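Local atomic coordinates of nitrogenase molybdenum-iron protein beta chain (PDB entry 4WES), a protein that forms, with its alpha chain partner, the molybdenum-iron component of nitrogenase, which reduces dinitrogen to ammonium, and shares in binding an [8Fe-7S] cluster. Residues V102-C106 and L107-L111. Residues are numbered along the deposited sequence; the frame is centred on the assembly and turned at random.
With CLF (Fe(8)-S(7) cluster), chain H.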
# COMPACT_ATOMS: atom_id res chain seq x y z
N VAL B 102 -31.19 -20.09 -11.19
CA VAL B 102 -32.14 -18.97 -11.22
C VAL B 102 -32.24 -18.32 -9.84
O VAL B 102 -32.38 -19.00 -8.82
CB VAL B 102 -33.54 -19.48 -11.63
CG1 VAL B 102 -34.52 -18.32 -11.64
CG2 VAL B 102 -33.47 -20.15 -13.00
N HIS B 103 -32.22 -16.98 -9.82
CA HIS B 103 -32.62 -16.24 -8.65
C HIS B 103 -33.67 -15.21 -9.10
O HIS B 103 -33.96 -15.09 -10.30
CB HIS B 103 -31.40 -15.57 -7.97
CG HIS B 103 -30.68 -14.59 -8.84
ND1 HIS B 103 -29.55 -14.90 -9.56
CD2 HIS B 103 -30.96 -13.30 -9.16
CE1 HIS B 103 -29.15 -13.83 -10.23
NE2 HIS B 103 -30.00 -12.85 -10.01
N THR B 104 -34.27 -14.51 -8.13
CA THR B 104 -35.39 -13.64 -8.43
C THR B 104 -35.07 -12.20 -8.05
O THR B 104 -34.00 -11.91 -7.58
CB THR B 104 -36.66 -14.16 -7.76
OG1 THR B 104 -36.45 -14.17 -6.36
CG2 THR B 104 -37.01 -15.55 -8.26
N THR B 105 -36.01 -11.32 -8.28
CA THR B 105 -35.86 -9.91 -7.95
C THR B 105 -37.05 -9.43 -7.16
O THR B 105 -38.03 -10.14 -7.02
CB THR B 105 -35.69 -9.01 -9.19
OG1 THR B 105 -36.94 -8.86 -9.87
CG2 THR B 105 -34.63 -9.55 -10.17
N CYS B 106 -36.99 -8.18 -6.68
CA CYS B 106 -38.18 -7.64 -6.04
C CYS B 106 -39.41 -7.67 -6.95
O CYS B 106 -40.53 -7.77 -6.44
CB CYS B 106 -37.94 -6.20 -5.61
SG CYS B 106 -37.21 -5.11 -6.86
N LEU B 107 -39.23 -7.59 -8.27
CA LEU B 107 -40.37 -7.61 -9.18
C LEU B 107 -41.05 -8.97 -9.17
O LEU B 107 -42.27 -9.07 -8.94
CB LEU B 107 -39.91 -7.30 -10.60
CG LEU B 107 -40.99 -7.27 -11.66
CD1 LEU B 107 -42.19 -6.40 -11.29
CD2 LEU B 107 -40.43 -6.87 -13.00
N SER B 108 -40.29 -10.03 -9.44
CA SER B 108 -40.92 -11.34 -9.49
C SER B 108 -41.42 -11.79 -8.12
O SER B 108 -42.43 -12.51 -8.05
CB SER B 108 -39.98 -12.35 -10.14
OG SER B 108 -38.66 -12.26 -9.62
N GLU B 109 -40.77 -11.38 -7.04
CA GLU B 109 -41.23 -11.71 -5.71
C GLU B 109 -42.52 -10.93 -5.36
O GLU B 109 -43.45 -11.50 -4.78
CB GLU B 109 -40.13 -11.47 -4.69
CG GLU B 109 -38.94 -12.43 -4.85
CD GLU B 109 -39.30 -13.88 -4.55
OE1 GLU B 109 -40.16 -14.10 -3.70
OE2 GLU B 109 -38.75 -14.78 -5.20
N THR B 110 -42.60 -9.66 -5.74
CA THR B 110 -43.82 -8.88 -5.50
C THR B 110 -45.00 -9.53 -6.26
O THR B 110 -46.12 -9.60 -5.75
CB THR B 110 -43.64 -7.40 -5.88
OG1 THR B 110 -42.66 -6.81 -5.04
CG2 THR B 110 -44.94 -6.65 -5.74
N LEU B 111 -44.71 -10.00 -7.46
CA LEU B 111 -45.72 -10.66 -8.30
C LEU B 111 -46.09 -12.06 -7.85
O LEU B 111 -47.10 -12.60 -8.33
CB LEU B 111 -45.24 -10.72 -9.75
CG LEU B 111 -45.21 -9.38 -10.49
CD1 LEU B 111 -44.46 -9.50 -11.81
CD2 LEU B 111 -46.59 -8.83 -10.74
FE1 CLF H . -36.29 -2.87 -11.27
FE2 CLF H . -33.92 -3.67 -11.29
FE3 CLF H . -34.44 -1.31 -12.64
FE4 CLF H . -34.50 -1.49 -9.94
S1 CLF H . -35.30 -3.62 -9.23
S2A CLF H . -35.14 -3.45 -13.22
S4A CLF H . -32.67 -1.73 -11.27
S3A CLF H . -36.15 -0.54 -11.26
FE5 CLF H . -32.95 -2.39 -6.99
FE6 CLF H . -34.98 -5.24 -6.08
FE7 CLF H . -32.26 -4.97 -6.38
FE8 CLF H . -33.43 -5.01 -8.80
S2B CLF H . -33.67 -3.55 -5.25
S3B CLF H . -33.58 -6.66 -7.25
S4B CLF H . -31.58 -3.75 -8.22
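Glu109 folds back from the first turn of helix 106-111 onto Thr104. Its CB lies 3.4 Å from Thr105 O, and CG passes the same oxygen before the chain bends at chi2. That bend brings CD near Thr104 OG1 and lays the two side chains across each other at about a right angle. At the tip, OE2 accepts from Thr104 OG1 (2.6 Å) on its anti side, 17° out of the carboxylate plane; Asn138 ND2 is a second donor to OE2. The chain here leaves an inner strand of a parallel sheet, on its C-terminal side, for a helix that Thr105 and Ser108 open with a capping box. Thr105, the N-cap, accepts from Leu107 N through OG1 (3.1 Å, a bent 136°), while Ser108 OG, in one of two conformers, accepts from Thr105 N in a straight bond (3.1 Å) and hydrogen-bonds His43 O. Glu109 N donates to Thr105 O. One residue on, Thr110 N and Thr110 OG1 (2.7 Å) grip Cys106 O from opposite faces of its carbonyl plane. Cys106 SG, set between its own N and carbonyl carbon (chi1 49°), binds iron FE6 of the [8Fe-7S] cluster at 2.4 Å, and Thr105 CB packs 3.7 Å from cluster sulfur S3B.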